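Beta-glucosidase (Saccharopolyspora erythraea D, PDB 5M6G) probably hydrolyses terminal, non-reducing beta-D-glucosyl residues and releases beta-D-glucose, as a glycosyl hydrolase family 3 enzyme. Local coordinates at residues H345-F348 against I349-R353; R329-N333 against A334-M338. All blocks are in the same frame, centred on the assembly; numbering follows the deposited sequence.

Contact 1. Residues H345-F348 against I349-R353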
loop_
_atom_site.group_PDB
_atom_site.type_symbol
_atom_site.label_atom_id
_atom_site.label_comp_id
_atom_site.label_asym_id
_atom_site.label_seq_id
_atom_site.Cartn_x
_atom_site.Cartn_y
_atom_site.Cartn_z
ATOM N N HIS A 345 -15.048 9.406 -18.536
ATOM C CA HIS A 345 -15.858 10.068 -17.514
ATOM C C HIS A 345 -17.176 10.591 -18.084
ATOM O O HIS A 345 -18.225 10.497 -17.433
ATOM C CB HIS A 345 -15.063 11.209 -16.883
ATOM C CG HIS A 345 -14.317 12.041 -17.877
ATOM N ND1 HIS A 345 -13.161 11.607 -18.490
ATOM C CD2 HIS A 345 -14.564 13.277 -18.372
ATOM C CE1 HIS A 345 -12.729 12.537 -19.322
ATOM N NE2 HIS A 345 -13.557 13.565 -19.264
ATOM N N GLU A 346 -17.143 11.151 -19.290
ATOM C CA GLU A 346 -18.378 11.650 -19.882
ATOM C C GLU A 346 -19.347 10.514 -20.160
ATOM O O GLU A 346 -20.560 10.667 -19.973
ATOM C CB GLU A 346 -18.074 12.425 -21.162
ATOM C CG GLU A 346 -19.300 13.071 -21.794
ATOM C CD GLU A 346 -18.922 14.020 -22.917
ATOM O OE1 GLU A 346 -17.712 14.176 -23.167
ATOM O OE2 GLU A 346 -19.828 14.615 -23.536
ATOM N N LYS A 347 -18.832 9.362 -20.596
ATOM C CA LYS A 347 -19.719 8.230 -20.831
ATOM C C LYS A 347 -20.300 7.713 -19.526
ATOM O O LYS A 347 -21.481 7.358 -19.472
ATOM C CB LYS A 347 -18.993 7.110 -21.569
ATOM C CG LYS A 347 -19.901 5.911 -21.845
ATOM C CD LYS A 347 -19.229 4.905 -22.747
ATOM C CE LYS A 347 -18.069 4.237 -22.032
ATOM N NZ LYS A 347 -17.538 3.103 -22.826
ATOM N N PHE A 348 -19.494 7.669 -18.459
ATOM C CA PHE A 348 -20.035 7.248 -17.168
ATOM C C PHE A 348 -21.176 8.164 -16.737
ATOM O O PHE A 348 -22.247 7.695 -16.323
ATOM C CB PHE A 348 -18.937 7.224 -16.098
ATOM C CG PHE A 348 -19.439 6.797 -14.741
ATOM C CD1 PHE A 348 -19.540 5.454 -14.421
ATOM C CD2 PHE A 348 -19.842 7.734 -13.804
ATOM C CE1 PHE A 348 -20.014 5.055 -13.197
ATOM C CE2 PHE A 348 -20.316 7.343 -12.577
ATOM C CZ PHE A 348 -20.404 5.992 -12.270
ATOM N N ILE A 349 -20.966 9.480 -16.838
ATOM C CA ILE A 349 -21.995 10.424 -16.415
ATOM C C ILE A 349 -23.256 10.252 -17.255
ATOM O O ILE A 349 -24.371 10.225 -16.719
ATOM C CB ILE A 349 -21.455 11.866 -16.474
ATOM C CG1 ILE A 349 -20.367 12.057 -15.406
ATOM C CG2 ILE A 349 -22.589 12.853 -16.290
ATOM C CD1 ILE A 349 -19.554 13.323 -15.567
ATOM N N ASP A 350 -23.100 10.104 -18.576
ATOM C CA ASP A 350 -24.257 9.919 -19.451
ATOM C C ASP A 350 -25.016 8.644 -19.101
ATOM O O ASP A 350 -26.250 8.650 -19.015
ATOM C CB ASP A 350 -23.820 9.894 -20.917
ATOM C CG ASP A 350 -23.419 11.270 -21.432
ATOM O OD1 ASP A 350 -23.749 12.271 -20.768
ATOM O OD2 ASP A 350 -22.792 11.350 -22.503
ATOM N N TYR A 351 -24.289 7.539 -18.893
ATOM C CA TYR A 351 -24.938 6.283 -18.522
ATOM C C TYR A 351 -25.693 6.419 -17.208
ATOM O O TYR A 351 -26.837 5.974 -17.090
ATOM C CB TYR A 351 -23.908 5.154 -18.410
ATOM C CG TYR A 351 -23.446 4.550 -19.719
ATOM C CD1 TYR A 351 -23.956 4.986 -20.940
ATOM C CD2 TYR A 351 -22.489 3.545 -19.729
ATOM C CE1 TYR A 351 -23.517 4.427 -22.134
ATOM C CE2 TYR A 351 -22.044 2.982 -20.911
ATOM C CZ TYR A 351 -22.562 3.421 -22.109
ATOM O OH TYR A 351 -22.116 2.853 -23.275
ATOM N N LEU A 352 -25.051 7.002 -16.192
ATOM C CA LEU A 352 -25.697 7.088 -14.887
ATOM C C LEU A 352 -26.912 8.004 -14.942
ATOM O O LEU A 352 -27.932 7.723 -14.305
ATOM C CB LEU A 352 -24.700 7.569 -13.829
ATOM C CG LEU A 352 -25.186 7.499 -12.379
ATOM C CD1 LEU A 352 -25.887 6.162 -12.079
ATOM C CD2 LEU A 352 -24.026 7.726 -11.412
ATOM N N ARG A 353 -26.821 9.100 -15.703
ATOM C CA ARG A 353 -27.973 9.983 -15.858
ATOM C C ARG A 353 -29.172 9.212 -16.394
ATOM O O ARG A 353 -30.291 9.344 -15.881
ATOM C CB ARG A 353 -27.637 11.152 -16.784
ATOM C CG ARG A 353 -28.724 12.237 -16.775
ATOM C CD ARG A 353 -28.566 13.234 -17.907
ATOM N NE ARG A 353 -27.365 14.051 -17.751
ATOM C CZ ARG A 353 -26.269 13.926 -18.496
ATOM N NH1 ARG A 353 -26.220 13.020 -19.466
ATOM N NH2 ARG A 353 -25.233 14.722 -18.285
HETATM O O HOH W 1 -22.282 13.618 -23.692
#

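Contact 2. Residues R329-N333 against A334-M338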
loop_
_atom_site.group_PDB
_atom_site.type_symbol
_atom_site.label_atom_id
_atom_site.label_comp_id
_atom_site.label_asym_id
_atom_site.label_seq_id
_atom_site.Cartn_x
_atom_site.Cartn_y
_atom_site.Cartn_z
ATOM N N ARG A 329 -25.231 0.440 -13.529
ATOM C CA ARG A 329 -26.391 0.220 -12.669
ATOM C C ARG A 329 -26.061 -0.719 -11.515
ATOM O O ARG A 329 -26.351 -0.416 -10.349
ATOM C CB ARG A 329 -27.555 -0.340 -13.492
ATOM C CG ARG A 329 -28.800 -0.732 -12.676
ATOM C CD ARG A 329 -29.828 -1.473 -13.561
ATOM N NE ARG A 329 -29.745 -0.979 -14.933
ATOM C CZ ARG A 329 -29.416 -1.717 -15.987
ATOM N NH1 ARG A 329 -29.182 -3.019 -15.852
ATOM N NH2 ARG A 329 -29.331 -1.146 -17.184
ATOM N N ALA A 330 -25.459 -1.871 -11.820
ATOM C CA ALA A 330 -25.222 -2.870 -10.781
ATOM C C ALA A 330 -24.313 -2.329 -9.688
ATOM O O ALA A 330 -24.527 -2.599 -8.498
ATOM C CB ALA A 330 -24.619 -4.135 -11.390
ATOM N N SER A 331 -23.293 -1.554 -10.069
ATOM C CA SER A 331 -22.310 -1.130 -9.083
ATOM C C SER A 331 -22.801 0.063 -8.271
ATOM O O SER A 331 -22.594 0.117 -7.050
ATOM C CB SER A 331 -20.995 -0.802 -9.774
ATOM O OG SER A 331 -19.941 -0.804 -8.828
ATOM N N VAL A 332 -23.447 1.032 -8.919
ATOM C CA VAL A 332 -24.051 2.118 -8.154
ATOM C C VAL A 332 -25.089 1.569 -7.177
ATOM O O VAL A 332 -25.142 1.980 -6.011
ATOM C CB VAL A 332 -24.658 3.181 -9.096
ATOM C CG1 VAL A 332 -25.373 4.252 -8.292
ATOM C CG2 VAL A 332 -23.567 3.821 -9.980
ATOM N N ASN A 333 -25.942 0.644 -7.630
ATOM C CA ASN A 333 -26.965 0.124 -6.724
ATOM C C ASN A 333 -26.376 -0.786 -5.658
ATOM O O ASN A 333 -27.012 -0.996 -4.620
ATOM C CB ASN A 333 -28.070 -0.612 -7.500
ATOM C CG ASN A 333 -29.037 0.352 -8.184
ATOM O OD1 ASN A 333 -29.212 1.480 -7.734
ATOM N ND2 ASN A 333 -29.657 -0.087 -9.274
ATOM N N ALA A 334 -25.172 -1.311 -5.868
ATOM C CA ALA A 334 -24.523 -2.050 -4.793
ATOM C C ALA A 334 -24.165 -1.152 -3.615
ATOM O O ALA A 334 -23.922 -1.665 -2.518
ATOM C CB ALA A 334 -23.270 -2.766 -5.312
ATOM N N GLY A 335 -24.138 0.173 -3.803
ATOM C CA GLY A 335 -23.831 1.085 -2.720
ATOM C C GLY A 335 -22.510 1.830 -2.846
ATOM O O GLY A 335 -22.158 2.570 -1.923
ATOM N N ILE A 336 -21.771 1.668 -3.946
ATOM C CA ILE A 336 -20.519 2.402 -4.126
ATOM C C ILE A 336 -20.813 3.872 -4.419
ATOM O O ILE A 336 -21.743 4.205 -5.165
ATOM C CB ILE A 336 -19.679 1.747 -5.238
ATOM C CG1 ILE A 336 -19.270 0.335 -4.810
ATOM C CG2 ILE A 336 -18.420 2.580 -5.568
ATOM C CD1 ILE A 336 -18.437 -0.408 -5.834
ATOM N N ASP A 337 -20.019 4.765 -3.834
ATOM C CA ASP A 337 -20.269 6.205 -3.913
ATOM C C ASP A 337 -19.482 6.905 -5.009
ATOM O O ASP A 337 -20.000 7.837 -5.636
ATOM C CB ASP A 337 -19.939 6.870 -2.577
ATOM C CG ASP A 337 -20.695 6.259 -1.428
ATOM O OD1 ASP A 337 -21.937 6.129 -1.528
ATOM O OD2 ASP A 337 -20.045 5.882 -0.429
ATOM N N MET A 338 -18.228 6.515 -5.225
ATOM C CA MET A 338 -17.356 7.187 -6.177
ATOM C C MET A 338 -16.693 6.137 -7.054
ATOM O O MET A 338 -16.316 5.063 -6.576
ATOM C CB MET A 338 -16.294 8.030 -5.463
ATOM C CG MET A 338 -15.301 8.699 -6.405
ATOM S SD MET A 338 -14.257 9.898 -5.564
ATOM C CE MET A 338 -15.365 11.311 -5.481
#

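Contact 1. Residues H345-F348 against I349-R353
Lys347 and Tyr351 sit one helical turn apart; with Lys347 CG anti to the backbone N (chi1 -179°) and Tyr351 CG anti to its own carbonyl carbon (chi1 -79°), their side chains run alongside each other. Lys347 CG sits over one face of the ring, 3.8 Å from the centroid of the Tyr351 ring, in a CH-pi contact displaced toward the rim. Further out, Lys347 CD passes 3.6 Å from Tyr351 OH. The aliphatic part of Lys347 thus follows the ring before NZ reaches a salt bridge with Asp322, a magnesium ligand. With an alanine here instead of Tyr351, the methylenes of Lys347 would probably lose their flat support and the chain would be freer to swing. On the buried side of the helix, Phe348 CE2 packs 3.9 Å from Leu352 CD2, and the aromatic ring continues onto Val328 and Phe339. Backbone i to i+4 bonds such as Tyr351 N to Lys347 O, 2.9 Å, fix this spacing. Glu346 and Asp350 also lie side by side. A water donates to both, 2.7 Å from Glu346 OE2 and 2.6 Å from Asp350 OD2. Arg353 NH1 bonds Asp350 OD1 at 2.9 Å in a salt bridge. The shared water and the arginine probably ease the repulsion that two neighbouring carboxylates would otherwise feel.

Contact 2. Residues R329-N333 against A334-M338
Gly335 ends helix 325-334 one turn beyond Val332: at phi 112° it leaves the helical range, and its N donates to Val332 O at 3.0 Å, the donor standing well above the carbonyl plane. One residue earlier, Ala334 N still bonds Ala330 O at 3.0 Å, though the N-H is bent at 131°, and makes a weak second bond to Ser331 O. Among the side chains, the methyl group of Ala334 lies 3.4 Å from both Ala330 O and Ser331 O. The positive phi at Gly335, together with bonds back into the last turn, makes this a Schellman motif. Any CB at these backbone angles would press against the carbonyl O of Ala334, which accounts for the glycine. In this TIM-barrel-type domain the motif turns the chain from the helix toward strand 339-341. Past the glycine, the side chain of Ile336 points back at the turn. Its CB lies 3.8 Å from Ser331 O, and with CG1 anti to the carbonyl carbon (chi1 -64°) the CD1 methyl arrives 3.4 Å from Ser331 OG. That hydroxyl is hydrogen-bonded to His287 O, so a polar group in a buried place is satisfied beside an apolar neighbour. Arg365 NH1 binds both Val332 O and Ile336 O, joining the last helical turn to the exit segment, while Asn333 ND2 reaches Arg360 O.

Overall arrangement
Contact 2 comes first along the chain, at the end of helix 325-334. Strand 339-341 follows, and helix 345-357, which carries contact 1, comes next, all within the N-terminal TIM-barrel-type family domain. The centres lie 13 Å apart, yet the helices touch directly: Leu352 CD1 packs 3.9 Å from Val332 CG2. The strand between them runs parallel beside strand 68-71 in the barrel and carries Met340 of the sorbitol pocket. Helix 325-334 supplies the magnesium ligand Glu327, while helix 345-357 comes near that site through a second-shell contact. This helix-strand-helix unit thus links the pocket-lining strand to an outlying metal site.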